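Local coordinates for Mgp-operon protein 3 (Mycoplasma pneumoniae, PDB 6RJ1), which probably mediates adhesion of this human pathogen to host cells, as the extracellular N-domain of the surface protein P40/P90, at residues 82-87 with 110-115; 116-121 with 126-131; 135-140 with 475-480; 462-467 with 706-711. All coordinates share one frame; numbering follows the deposited sequence.

Contact 1: residues 82-87 with 110-115; sequences LSFDTQ and DFASYV
The backbones of 82-87 and 110-115 come nearest at Thr-86 and Asp-110, whose CA atoms lie 5.1 Å apart, and no hydrogen bond links the two segments. Phe-84 carries the contact instead. With CG anti to its own carbonyl carbon (chi1 -68°), its ring reaches over to the residues around the turn at Asp-110. Its root packs on the root of the aspartate, Phe-84 CB to Asp-110 CB being 3.5 Å, while at the far end Phe-84 CZ approaches the methyl CB of Ala-112 to 3.6 Å. Both carbons stand obliquely to the ring, whose plane makes 41° with the Asp-110 carboxylate. Alanine suits a place where a small apolar group meets an aromatic tip. The carboxylate is occupied elsewhere: Asp-110 OD1 accepts the backbone N of Ala-112 at 3.1 Å, closing an Asx turn, and OD2 forms a salt bridge with Lys-133 of the neighbouring strand 125-135. Thr-86 OG1 adds a looser touch, 4.1 Å from Asp-110 CA. On the same segment Asp-85 is the N-cap of helix 86-93, its OD1 taking the N of Glu-88, and the Phe-84 ring also meets Tyr-451 edge-to-face. The chemistry implies a division of labour: polar groups shape the turn and the helix start, whereas cohesion between the segments rests mostly on van der Waals contact of Phe-84, with a lesser touch from Thr-86.

Contact 2: residues 116-121 with 126-131; sequences LIFKAA and WVFERK
Lys-119 and Val-127 face each other as a hydrogen-bonded antiparallel pair, and the lysine side chain runs from there past both Val-127 and Glu-129. Lys-119 CB lies 3.6 Å from Glu-129 CG, and its CG touches the same methylene and Val-127 O. CD approaches Glu-129 OE2, while CE rests on the CG1 methyl of Val-127. At chi4 (-73°) the chain bends, and NZ ends 3.5 Å from Glu-129 OE2 in a salt bridge while still touching Val-127 CG1. A long aliphatic stem with a charged end suits this exposed end of the face: the methylenes pack on the valine and the ammonium pairs with the glutamate.

The segments belong to the beta hairpin of strands 114-121 and 125-135, which carries a classic beta bulge: Glu-129 and Arg-130 both face Ile-117. Ile-117 O takes Glu-129 N at 2.8 Å and, weakly, Arg-130 N, while Ile-117 N bonds to Arg-130 O. Beyond the bulge, Lys-119 and Val-127 exchange two bonds, the one from Val-127 N to Lys-119 O almost straight at 178°.

The other face carries three aromatic rings. Phe-128 turns its edge to the face of Phe-118 in a T-shaped pair, centroids 5.7 Å apart, planes at 70°. Further along, Trp-126 lays its six-membered ring beside Ala-120, whose CB lies 3.8 Å from Trp-126 CZ3; the small alanine leaves room for the indole.

Contact 3: residues 135-140 with 475-480; sequences ALPYVK and SLWYWV
Two different first torsions bring the indoles of Trp-477 and Trp-479 to the loop 135-140. In Trp-477, CG sits between the backbone N and the carbonyl carbon (chi1 54°), which presents one face of the ring to Pro-137. In Trp-479, CG is anti to the carbonyl carbon (chi1 -81°), and the ring edge bearing NE1 reaches Ala-135. The proline lies over the Trp-477 face with its CG 3.7 Å from Trp-477 CE3. Its CD stands above the five-membered ring, 4.1 Å from the centroid in a CH-pi contact. Proline suits this place: its ring is compact, and its CD-H groups, next to the amide nitrogen, are slightly polarised toward an electron-rich indole.

Strand 477-482 belongs to a mixed sheet that also includes 125-135, and the loop leaving 125-135 runs past two tryptophans of 477-482, over the face of one and at the edge of the other. Strand 477-482 lies in the range assigned to the MgpC adhesin family, which is placed by sequence in a beta-propeller clan.

The polar link joins Trp-479 NE1 to Ala-135 O at 2.9 Å, and it is bent, with an N-H...O angle of 135°. The donor is tilted from the carbonyl plane, and the oxygen lies near the ring plane at the indole edge. NE1 has a second, weak partner in Gly-488 O. On the helix 446-454 side, Ile-447 and Leu-450 pack against Trp-477.

Contact 4: residues 462-467 with 706-711; sequences NGQIVV and SARENA
Gln-464 OE1 receives the NE of Arg-708 at 3.1 Å, a weak hydrogen bond because the N-H...O angle is only 125°. The same oxygen lies 3.4 Å from Arg-708 NH2. The approach is oblique, with amide and guanidinium planes 49° apart. The torsions explain how the groups meet: Gln-464 has CG anti to its carbonyl carbon and then bends at chi2 (-137°), carrying the amide toward the helix. Arg-708 starts with CG anti to its backbone N and bends at chi2 and chi3, which swings its end toward the strand. These long, flexible side chains suit the place, since the nearest CA atoms of the two segments, those of Gln-464 and Arg-708, are 9.5 Å apart. The amide oxygen offers the guanidinium an uncharged acceptor, and with so bent a bond the tie is probably modest.

Both residues also pack on Val-480 of the adjoining strand 477-482, so the polar link bridges over an apolar side chain. Gln-464 meets the helix again at Leu-704 and Glu-701, about one and two turns before Arg-708. One residue before the arginine, the small Ala-707 lets the helix come close to Tyr-478, and its carbonyl oxygen accepts a hydrogen bond from Thr-491 OG1. Helix 701-712 thus packs between two sheets, touching strand 723-732 of one at Val-723, while Arg-708 reaches across to the other, which holds 464-468 and 477-482.

All four contacts reach one mixed sheet. Contacts 1 and 2 share strand 114-121, with centres about 22 Å apart, and Tyr-114 CD1 packs on Lys-131 CD at 3.7 Å. Contact 3 lies about 13 Å from contact 1, centre to centre; there Leu-136 CD2 touches Phe-84 CZ at 3.6 Å, joining the two through apolar side chains. Contacts 3 and 4 have the closest centres, about 11 Å apart, and use adjacent strands: Trp-479 N is 2.8 Å from Val-467 O, a probable hydrogen bond. Val-115 of contact 1 meets Ile-465 and Val-467, and Ile-117 of contact 2 meets Ile-465, linking both to contact 4.

Contact 1: residues 82-87 with 110-115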
loop_
_atom_site.group_PDB
_atom_site.type_symbol
_atom_site.label_atom_id
_atom_site.label_comp_id
_atom_site.label_asym_id
_atom_site.label_seq_id
_atom_site.Cartn_x
_atom_site.Cartn_y
_atom_site.Cartn_z
ATOM N N LEU A 82 -21.265 -2.359 10.708
ATOM C CA LEU A 82 -19.973 -2.796 11.217
ATOM C C LEU A 82 -20.026 -2.808 12.747
ATOM O O LEU A 82 -20.456 -1.829 13.363
ATOM C CB LEU A 82 -18.893 -1.818 10.715
ATOM C CG LEU A 82 -17.859 -2.323 9.702
ATOM C CD1 LEU A 82 -18.466 -3.247 8.671
ATOM C CD2 LEU A 82 -17.174 -1.168 9.011
ATOM N N SER A 83 -19.637 -3.937 13.352
ATOM C CA SER A 83 -19.597 -4.108 14.808
ATOM C C SER A 83 -18.604 -5.188 15.206
ATOM O O SER A 83 -18.216 -6.012 14.373
ATOM C CB SER A 83 -20.975 -4.444 15.362
ATOM O OG SER A 83 -21.444 -5.673 14.834
ATOM N N PHE A 84 -18.199 -5.187 16.481
ATOM C CA PHE A 84 -17.299 -6.203 16.996
ATOM C C PHE A 84 -18.126 -7.420 17.420
ATOM O O PHE A 84 -19.150 -7.267 18.091
ATOM C CB PHE A 84 -16.459 -5.666 18.164
ATOM C CG PHE A 84 -15.433 -4.606 17.821
ATOM C CD1 PHE A 84 -14.289 -4.925 17.092
ATOM C CD2 PHE A 84 -15.580 -3.302 18.278
ATOM C CE1 PHE A 84 -13.339 -3.949 16.788
ATOM C CE2 PHE A 84 -14.619 -2.327 17.981
ATOM C CZ PHE A 84 -13.510 -2.656 17.232
ATOM N N ASP A 85 -17.705 -8.619 16.981
ATOM C CA ASP A 85 -18.354 -9.886 17.297
ATOM C C ASP A 85 -17.774 -10.473 18.591
ATOM O O ASP A 85 -16.878 -11.324 18.549
ATOM C CB ASP A 85 -18.243 -10.878 16.121
ATOM C CG ASP A 85 -19.362 -11.907 16.087
ATOM O OD1 ASP A 85 -19.465 -12.717 17.043
ATOM O OD2 ASP A 85 -20.155 -11.884 15.121
ATOM N N THR A 86 -18.302 -10.002 19.737
ATOM C CA THR A 86 -17.930 -10.401 21.100
ATOM C C THR A 86 -18.065 -11.924 21.311
ATOM O O THR A 86 -17.215 -12.523 21.977
ATOM C CB THR A 86 -18.729 -9.546 22.108
ATOM O OG1 THR A 86 -18.286 -8.192 21.993
ATOM C CG2 THR A 86 -18.568 -10.003 23.561
ATOM N N GLN A 87 -19.106 -12.538 20.712
ATOM C CA GLN A 87 -19.381 -13.974 20.774
ATOM C C GLN A 87 -18.279 -14.805 20.101
ATOM O O GLN A 87 -17.869 -15.827 20.657
ATOM C CB GLN A 87 -20.759 -14.289 20.171
ATOM C CG GLN A 87 -21.922 -13.880 21.073
ATOM C CD GLN A 87 -23.277 -14.143 20.453
ATOM O OE1 GLN A 87 -23.545 -13.799 19.291
ATOM N NE2 GLN A 87 -24.173 -14.741 21.230
ATOM N N ASP A 110 -14.478 -6.801 23.382
ATOM C CA ASP A 110 -14.394 -6.821 21.924
ATOM C C ASP A 110 -12.959 -6.978 21.390
ATOM O O ASP A 110 -12.790 -7.215 20.193
ATOM C CB ASP A 110 -15.020 -5.539 21.356
ATOM C CG ASP A 110 -14.625 -4.242 22.048
ATOM O OD1 ASP A 110 -13.428 -4.082 22.379
ATOM O OD2 ASP A 110 -15.512 -3.397 22.262
ATOM N N PHE A 111 -11.938 -6.815 22.272
ATOM C CA PHE A 111 -10.500 -6.877 21.971
ATOM C C PHE A 111 -10.086 -5.867 20.885
ATOM O O PHE A 111 -9.202 -6.144 20.074
ATOM C CB PHE A 111 -10.015 -8.305 21.647
ATOM C CG PHE A 111 -10.335 -9.351 22.689
ATOM C CD1 PHE A 111 -11.527 -10.053 22.643
ATOM C CD2 PHE A 111 -9.418 -9.670 23.688
ATOM C CE1 PHE A 111 -11.810 -11.039 23.590
ATOM C CE2 PHE A 111 -9.701 -10.664 24.627
ATOM C CZ PHE A 111 -10.891 -11.344 24.570
ATOM N N ALA A 112 -10.725 -4.678 20.895
ATOM C CA ALA A 112 -10.449 -3.581 19.969
ATOM C C ALA A 112 -9.031 -3.056 20.176
ATOM O O ALA A 112 -8.469 -3.190 21.264
ATOM C CB ALA A 112 -11.442 -2.454 20.194
ATOM N N SER A 113 -8.460 -2.445 19.141
ATOM C CA SER A 113 -7.138 -1.847 19.230
ATOM C C SER A 113 -7.172 -0.560 20.058
ATOM O O SER A 113 -8.190 0.139 20.097
ATOM C CB SER A 113 -6.593 -1.570 17.841
ATOM O OG SER A 113 -6.504 -2.777 17.102
ATOM N N TYR A 114 -6.067 -0.266 20.743
ATOM C CA TYR A 114 -5.972 0.929 21.574
ATOM C C TYR A 114 -4.729 1.734 21.301
ATOM O O TYR A 114 -3.692 1.189 20.917
ATOM C CB TYR A 114 -5.989 0.566 23.071
ATOM C CG TYR A 114 -7.346 0.175 23.596
ATOM C CD1 TYR A 114 -8.247 1.139 24.048
ATOM C CD2 TYR A 114 -7.729 -1.161 23.669
ATOM C CE1 TYR A 114 -9.503 0.782 24.534
ATOM C CE2 TYR A 114 -8.983 -1.531 24.148
ATOM C CZ TYR A 114 -9.869 -0.556 24.582
ATOM O OH TYR A 114 -11.110 -0.928 25.049
ATOM N N VAL A 115 -4.851 3.044 21.526
ATOM C CA VAL A 115 -3.758 4.000 21.513
ATOM C C VAL A 115 -3.583 4.273 23.003
ATOM O O VAL A 115 -4.552 4.665 23.668
ATOM C CB VAL A 115 -4.049 5.285 20.694
ATOM C CG1 VAL A 115 -3.054 6.390 21.031
ATOM C CG2 VAL A 115 -4.032 4.992 19.203
#

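Contact 2: residues 116-121 with 126-131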
loop_
_atom_site.group_PDB
_atom_site.type_symbol
_atom_site.label_atom_id
_atom_site.label_comp_id
_atom_site.label_asym_id
_atom_site.label_seq_id
_atom_site.Cartn_x
_atom_site.Cartn_y
_atom_site.Cartn_z
ATOM N N LEU A 116 -2.391 3.978 23.541
ATOM C CA LEU A 116 -2.098 4.152 24.963
ATOM C C LEU A 116 -1.243 5.381 25.185
ATOM O O LEU A 116 -0.281 5.603 24.446
ATOM C CB LEU A 116 -1.398 2.915 25.551
ATOM C CG LEU A 116 -1.879 1.546 25.090
ATOM C CD1 LEU A 116 -0.933 0.488 25.525
ATOM C CD2 LEU A 116 -3.258 1.233 25.607
ATOM N N ILE A 117 -1.590 6.173 26.207
ATOM C CA ILE A 117 -0.873 7.387 26.575
ATOM C C ILE A 117 -0.206 7.162 27.931
ATOM O O ILE A 117 -0.856 6.724 28.891
ATOM C CB ILE A 117 -1.813 8.630 26.586
ATOM C CG1 ILE A 117 -2.654 8.756 25.281
ATOM C CG2 ILE A 117 -1.061 9.931 26.905
ATOM C CD1 ILE A 117 -1.893 8.935 23.911
ATOM N N PHE A 118 1.098 7.464 27.994
ATOM C CA PHE A 118 1.915 7.334 29.192
ATOM C C PHE A 118 2.558 8.667 29.519
ATOM O O PHE A 118 2.891 9.431 28.614
ATOM C CB PHE A 118 3.006 6.273 28.985
ATOM C CG PHE A 118 2.510 4.853 28.859
ATOM C CD1 PHE A 118 2.158 4.329 27.617
ATOM C CD2 PHE A 118 2.428 4.024 29.976
ATOM C CE1 PHE A 118 1.712 3.010 27.500
ATOM C CE2 PHE A 118 1.986 2.702 29.858
ATOM C CZ PHE A 118 1.631 2.204 28.621
ATOM N N LYS A 119 2.729 8.945 30.810
ATOM C CA LYS A 119 3.379 10.161 31.295
ATOM C C LYS A 119 4.703 9.775 31.928
ATOM O O LYS A 119 4.787 8.707 32.546
ATOM C CB LYS A 119 2.488 10.955 32.273
ATOM C CG LYS A 119 2.199 10.340 33.644
ATOM C CD LYS A 119 1.554 11.368 34.572
ATOM C CE LYS A 119 0.896 10.730 35.771
ATOM N NZ LYS A 119 -0.379 10.028 35.420
ATOM N N ALA A 120 5.726 10.622 31.781
ATOM C CA ALA A 120 7.036 10.348 32.358
ATOM C C ALA A 120 6.992 10.400 33.878
ATOM O O ALA A 120 6.208 11.158 34.449
ATOM C CB ALA A 120 8.063 11.323 31.821
ATOM N N ALA A 121 7.773 9.533 34.520
ATOM C CA ALA A 121 7.881 9.430 35.971
ATOM C C ALA A 121 9.375 9.353 36.365
ATOM O O ALA A 121 10.201 9.081 35.487
ATOM C CB ALA A 121 7.127 8.203 36.455
ATOM N N TRP A 126 7.678 5.131 33.293
ATOM C CA TRP A 126 6.441 5.616 32.681
ATOM C C TRP A 126 5.221 5.171 33.458
ATOM O O TRP A 126 5.132 4.015 33.868
ATOM C CB TRP A 126 6.344 5.152 31.223
ATOM C CG TRP A 126 7.450 5.679 30.364
ATOM C CD1 TRP A 126 8.633 5.066 30.083
ATOM C CD2 TRP A 126 7.491 6.953 29.711
ATOM N NE1 TRP A 126 9.406 5.872 29.283
ATOM C CE2 TRP A 126 8.726 7.035 29.032
ATOM C CE3 TRP A 126 6.593 8.027 29.612
ATOM C CZ2 TRP A 126 9.089 8.153 28.271
ATOM C CZ3 TRP A 126 6.959 9.141 28.872
ATOM C CH2 TRP A 126 8.187 9.192 28.201
ATOM N N VAL A 127 4.276 6.100 33.645
ATOM C CA VAL A 127 3.006 5.884 34.340
ATOM C C VAL A 127 1.907 5.906 33.279
ATOM O O VAL A 127 1.946 6.761 32.393
ATOM C CB VAL A 127 2.801 6.963 35.449
ATOM C CG1 VAL A 127 1.379 6.961 35.999
ATOM C CG2 VAL A 127 3.798 6.769 36.579
ATOM N N PHE A 128 0.956 4.953 33.343
ATOM C CA PHE A 128 -0.158 4.883 32.396
ATOM C C PHE A 128 -1.157 6.013 32.669
ATOM O O PHE A 128 -1.590 6.184 33.811
ATOM C CB PHE A 128 -0.831 3.489 32.427
ATOM C CG PHE A 128 -2.089 3.349 31.596
ATOM C CD1 PHE A 128 -2.020 3.240 30.208
ATOM C CD2 PHE A 128 -3.343 3.329 32.198
ATOM C CE1 PHE A 128 -3.176 3.125 29.442
ATOM C CE2 PHE A 128 -4.504 3.210 31.428
ATOM C CZ PHE A 128 -4.411 3.104 30.057
ATOM N N GLU A 129 -1.488 6.804 31.638
ATOM C CA GLU A 129 -2.446 7.902 31.768
ATOM C C GLU A 129 -3.831 7.449 31.339
ATOM O O GLU A 129 -4.734 7.396 32.164
ATOM C CB GLU A 129 -2.019 9.128 30.942
ATOM C CG GLU A 129 -0.920 9.953 31.567
ATOM C CD GLU A 129 -1.180 11.448 31.564
ATOM O OE1 GLU A 129 -1.367 12.030 30.468
ATOM O OE2 GLU A 129 -1.191 12.037 32.669
ATOM N N ARG A 130 -3.997 7.125 30.044
ATOM C CA ARG A 130 -5.276 6.720 29.465
ATOM C C ARG A 130 -5.133 5.923 28.168
ATOM O O ARG A 130 -4.050 5.874 27.582
ATOM C CB ARG A 130 -6.186 7.958 29.249
ATOM C CG ARG A 130 -5.593 9.067 28.366
ATOM C CD ARG A 130 -6.515 10.260 28.229
ATOM N NE ARG A 130 -7.785 9.888 27.598
ATOM C CZ ARG A 130 -8.984 10.124 28.122
ATOM N NH1 ARG A 130 -10.078 9.728 27.490
ATOM N NH2 ARG A 130 -9.099 10.762 29.283
ATOM N N LYS A 131 -6.242 5.299 27.730
ATOM C CA LYS A 131 -6.346 4.540 26.480
ATOM C C LYS A 131 -7.514 5.034 25.631
ATOM O O LYS A 131 -8.579 5.349 26.168
ATOM C CB LYS A 131 -6.377 3.011 26.707
ATOM C CG LYS A 131 -7.525 2.463 27.556
ATOM C CD LYS A 131 -7.456 0.939 27.643
ATOM C CE LYS A 131 -8.743 0.304 28.118
ATOM N NZ LYS A 131 -8.858 0.303 29.600
#

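Contact 3: residues 135-140 with 475-480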
loop_
_atom_site.group_PDB
_atom_site.type_symbol
_atom_site.label_atom_id
_atom_site.label_comp_id
_atom_site.label_asym_id
_atom_site.label_seq_id
_atom_site.Cartn_x
_atom_site.Cartn_y
_atom_site.Cartn_z
ATOM N N ALA A 135 -12.462 2.685 17.385
ATOM C CA ALA A 135 -13.759 2.200 16.952
ATOM C C ALA A 135 -13.852 2.023 15.438
ATOM O O ALA A 135 -13.239 2.778 14.676
ATOM C CB ALA A 135 -14.843 3.140 17.437
ATOM N N LEU A 136 -14.624 1.006 15.012
ATOM C CA LEU A 136 -14.911 0.669 13.625
ATOM C C LEU A 136 -15.466 1.913 12.884
ATOM O O LEU A 136 -16.189 2.705 13.505
ATOM C CB LEU A 136 -16.009 -0.416 13.610
ATOM C CG LEU A 136 -15.669 -1.895 13.348
ATOM C CD1 LEU A 136 -14.353 -2.110 12.658
ATOM C CD2 LEU A 136 -15.862 -2.729 14.565
ATOM N N PRO A 137 -15.199 2.091 11.560
ATOM C CA PRO A 137 -15.794 3.239 10.849
ATOM C C PRO A 137 -17.320 3.118 10.797
ATOM O O PRO A 137 -17.847 2.025 11.037
ATOM C CB PRO A 137 -15.166 3.159 9.459
ATOM C CG PRO A 137 -14.799 1.739 9.293
ATOM C CD PRO A 137 -14.400 1.249 10.646
ATOM N N TYR A 138 -18.034 4.226 10.522
ATOM C CA TYR A 138 -19.487 4.158 10.470
ATOM C C TYR A 138 -20.035 3.909 9.059
ATOM O O TYR A 138 -19.617 4.550 8.094
ATOM C CB TYR A 138 -20.139 5.387 11.121
ATOM C CG TYR A 138 -21.652 5.318 11.177
ATOM C CD1 TYR A 138 -22.305 4.726 12.255
ATOM C CD2 TYR A 138 -22.432 5.842 10.152
ATOM C CE1 TYR A 138 -23.699 4.651 12.304
ATOM C CE2 TYR A 138 -23.821 5.739 10.174
ATOM C CZ TYR A 138 -24.452 5.159 11.260
ATOM O OH TYR A 138 -25.822 5.095 11.283
ATOM N N VAL A 139 -21.000 2.983 8.969
ATOM C CA VAL A 139 -21.741 2.636 7.758
ATOM C C VAL A 139 -23.151 2.207 8.179
ATOM O O VAL A 139 -23.313 1.233 8.913
ATOM C CB VAL A 139 -21.013 1.670 6.781
ATOM C CG1 VAL A 139 -20.706 0.313 7.413
ATOM C CG2 VAL A 139 -21.788 1.514 5.480
ATOM N N LYS A 140 -24.155 3.005 7.792
ATOM C CA LYS A 140 -25.545 2.810 8.199
ATOM C C LYS A 140 -26.202 1.625 7.498
ATOM O O LYS A 140 -26.170 1.541 6.269
ATOM C CB LYS A 140 -26.340 4.127 8.026
ATOM C CG LYS A 140 -27.859 4.050 8.208
ATOM C CD LYS A 140 -28.571 4.481 6.913
ATOM C CE LYS A 140 -30.078 4.490 6.997
ATOM N NZ LYS A 140 -30.590 5.675 7.739
ATOM N N SER A 475 -5.636 -1.059 3.296
ATOM C CA SER A 475 -6.481 -0.551 4.366
ATOM C C SER A 475 -7.532 0.392 3.791
ATOM O O SER A 475 -7.215 1.239 2.961
ATOM C CB SER A 475 -5.645 0.114 5.455
ATOM O OG SER A 475 -4.917 1.230 4.977
ATOM N N LEU A 476 -8.788 0.214 4.218
ATOM C CA LEU A 476 -9.941 0.963 3.745
ATOM C C LEU A 476 -10.298 2.171 4.608
ATOM O O LEU A 476 -11.147 2.983 4.219
ATOM C CB LEU A 476 -11.143 0.007 3.603
ATOM C CG LEU A 476 -11.284 -0.758 2.273
ATOM C CD1 LEU A 476 -10.177 -1.810 2.082
ATOM C CD2 LEU A 476 -12.610 -1.456 2.205
ATOM N N TRP A 477 -9.654 2.300 5.771
ATOM C CA TRP A 477 -9.932 3.392 6.706
ATOM C C TRP A 477 -8.706 3.807 7.521
ATOM O O TRP A 477 -7.676 3.126 7.488
ATOM C CB TRP A 477 -11.114 3.021 7.621
ATOM C CG TRP A 477 -10.921 1.716 8.330
ATOM C CD1 TRP A 477 -10.134 1.482 9.421
ATOM C CD2 TRP A 477 -11.512 0.455 7.980
ATOM N NE1 TRP A 477 -10.216 0.160 9.789
ATOM C CE2 TRP A 477 -11.046 -0.499 8.914
ATOM C CE3 TRP A 477 -12.411 0.042 6.983
ATOM C CZ2 TRP A 477 -11.437 -1.841 8.870
ATOM C CZ3 TRP A 477 -12.792 -1.291 6.934
ATOM C CH2 TRP A 477 -12.302 -2.216 7.865
ATOM N N TYR A 478 -8.817 4.932 8.245
ATOM C CA TYR A 478 -7.746 5.479 9.085
ATOM C C TYR A 478 -8.346 6.251 10.252
ATOM O O TYR A 478 -9.490 6.683 10.171
ATOM C CB TYR A 478 -6.805 6.378 8.258
ATOM C CG TYR A 478 -7.479 7.606 7.678
ATOM C CD1 TYR A 478 -8.235 7.525 6.510
ATOM C CD2 TYR A 478 -7.345 8.852 8.287
ATOM C CE1 TYR A 478 -8.853 8.648 5.972
ATOM C CE2 TYR A 478 -7.959 9.984 7.755
ATOM C CZ TYR A 478 -8.706 9.878 6.592
ATOM O OH TYR A 478 -9.305 10.991 6.057
ATOM N N TRP A 479 -7.581 6.442 11.319
ATOM C CA TRP A 479 -8.067 7.151 12.496
ATOM C C TRP A 479 -7.461 8.521 12.693
ATOM O O TRP A 479 -6.297 8.728 12.380
ATOM C CB TRP A 479 -7.816 6.318 13.758
ATOM C CG TRP A 479 -8.843 5.262 13.984
ATOM C CD1 TRP A 479 -10.003 5.385 14.689
ATOM C CD2 TRP A 479 -8.807 3.914 13.496
ATOM N NE1 TRP A 479 -10.699 4.197 14.666
ATOM C CE2 TRP A 479 -9.975 3.268 13.962
ATOM C CE3 TRP A 479 -7.897 3.185 12.713
ATOM C CZ2 TRP A 479 -10.257 1.932 13.666
ATOM C CZ3 TRP A 479 -8.178 1.860 12.424
ATOM C CH2 TRP A 479 -9.344 1.246 12.896
ATOM N N VAL A 480 -8.267 9.445 13.210
ATOM C CA VAL A 480 -7.909 10.782 13.673
ATOM C C VAL A 480 -8.706 10.883 14.991
ATOM O O VAL A 480 -9.936 11.051 14.976
ATOM C CB VAL A 480 -8.203 11.960 12.701
ATOM C CG1 VAL A 480 -7.880 13.299 13.369
ATOM C CG2 VAL A 480 -7.429 11.821 11.399
#

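Contact 4: residues 462-467 with 706-711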
loop_
_atom_site.group_PDB
_atom_site.type_symbol
_atom_site.label_atom_id
_atom_site.label_comp_id
_atom_site.label_asym_id
_atom_site.label_seq_id
_atom_site.Cartn_x
_atom_site.Cartn_y
_atom_site.Cartn_z
ATOM N N ASN A 462 -0.288 17.554 18.239
ATOM C CA ASN A 462 -1.020 18.502 19.075
ATOM C C ASN A 462 -2.382 17.977 19.577
ATOM O O ASN A 462 -3.439 18.469 19.163
ATOM C CB ASN A 462 -1.168 19.850 18.339
ATOM C CG ASN A 462 0.125 20.625 18.225
ATOM O OD1 ASN A 462 0.995 20.334 17.390
ATOM N ND2 ASN A 462 0.279 21.634 19.075
ATOM N N GLY A 463 -2.333 16.964 20.444
ATOM C CA GLY A 463 -3.515 16.350 21.050
ATOM C C GLY A 463 -4.313 15.430 20.148
ATOM O O GLY A 463 -5.339 14.886 20.568
ATOM N N GLN A 464 -3.848 15.253 18.907
ATOM C CA GLN A 464 -4.505 14.396 17.923
ATOM C C GLN A 464 -3.612 13.222 17.588
ATOM O O GLN A 464 -2.408 13.394 17.379
ATOM C CB GLN A 464 -4.867 15.164 16.637
ATOM C CG GLN A 464 -5.756 16.370 16.873
ATOM C CD GLN A 464 -6.837 16.438 15.845
ATOM O OE1 GLN A 464 -7.862 15.761 15.955
ATOM N NE2 GLN A 464 -6.630 17.261 14.824
ATOM N N ILE A 465 -4.206 12.030 17.537
ATOM C CA ILE A 465 -3.495 10.809 17.192
ATOM C C ILE A 465 -4.051 10.301 15.882
ATOM O O ILE A 465 -5.268 10.182 15.727
ATOM C CB ILE A 465 -3.544 9.746 18.326
ATOM C CG1 ILE A 465 -2.930 10.288 19.639
ATOM C CG2 ILE A 465 -2.846 8.459 17.901
ATOM C CD1 ILE A 465 -3.905 10.639 20.682
ATOM N N VAL A 466 -3.156 10.039 14.930
ATOM C CA VAL A 466 -3.497 9.513 13.616
ATOM C C VAL A 466 -3.001 8.076 13.546
ATOM O O VAL A 466 -1.854 7.814 13.886
ATOM C CB VAL A 466 -2.961 10.389 12.445
ATOM C CG1 VAL A 466 -3.499 9.906 11.096
ATOM C CG2 VAL A 466 -3.303 11.865 12.655
ATOM N N VAL A 467 -3.878 7.145 13.153
ATOM C CA VAL A 467 -3.553 5.717 13.019
ATOM C C VAL A 467 -3.863 5.292 11.597
ATOM O O VAL A 467 -4.929 5.622 11.092
ATOM C CB VAL A 467 -4.270 4.824 14.078
ATOM C CG1 VAL A 467 -3.961 3.340 13.869
ATOM C CG2 VAL A 467 -3.909 5.253 15.501
ATOM N N SER A 706 -11.295 17.749 9.812
ATOM C CA SER A 706 -12.379 17.410 8.898
ATOM C C SER A 706 -12.561 15.903 8.827
ATOM O O SER A 706 -13.696 15.441 8.767
ATOM C CB SER A 706 -12.114 17.982 7.514
ATOM O OG SER A 706 -12.160 19.397 7.572
ATOM N N ALA A 707 -11.447 15.141 8.877
ATOM C CA ALA A 707 -11.452 13.682 8.855
ATOM C C ALA A 707 -12.053 13.123 10.148
ATOM O O ALA A 707 -12.788 12.137 10.088
ATOM C CB ALA A 707 -10.043 13.153 8.644
ATOM N N ARG A 708 -11.780 13.775 11.302
ATOM C CA ARG A 708 -12.330 13.377 12.603
ATOM C C ARG A 708 -13.835 13.655 12.629
ATOM O O ARG A 708 -14.603 12.798 13.066
ATOM C CB ARG A 708 -11.597 14.083 13.764
ATOM C CG ARG A 708 -12.314 13.989 15.110
ATOM C CD ARG A 708 -11.397 13.729 16.275
ATOM N NE ARG A 708 -10.747 14.945 16.754
ATOM C CZ ARG A 708 -10.766 15.351 18.017
ATOM N NH1 ARG A 708 -11.417 14.651 18.938
ATOM N NH2 ARG A 708 -10.136 16.464 18.371
ATOM N N GLU A 709 -14.246 14.844 12.137
ATOM C CA GLU A 709 -15.642 15.276 12.065
ATOM C C GLU A 709 -16.441 14.379 11.127
ATOM O O GLU A 709 -17.545 13.964 11.484
ATOM C CB GLU A 709 -15.741 16.755 11.656
ATOM C CG GLU A 709 -15.419 17.715 12.794
ATOM C CD GLU A 709 -15.233 19.185 12.451
ATOM O OE1 GLU A 709 -15.310 19.546 11.253
ATOM O OE2 GLU A 709 -15.003 19.981 13.394
ATOM N N ASN A 710 -15.866 14.038 9.955
ATOM C CA ASN A 710 -16.468 13.136 8.964
ATOM C C ASN A 710 -16.675 11.729 9.549
ATOM O O ASN A 710 -17.668 11.082 9.220
ATOM C CB ASN A 710 -15.605 13.082 7.704
ATOM C CG ASN A 710 -16.073 12.140 6.633
ATOM O OD1 ASN A 710 -16.912 12.466 5.800
ATOM N ND2 ASN A 710 -15.504 10.967 6.592
ATOM N N ALA A 711 -15.753 11.271 10.416
ATOM C CA ALA A 711 -15.832 9.966 11.071
ATOM C C ALA A 711 -16.925 9.932 12.151
ATOM O O ALA A 711 -17.623 8.924 12.285
ATOM C CB ALA A 711 -14.487 9.611 11.681
#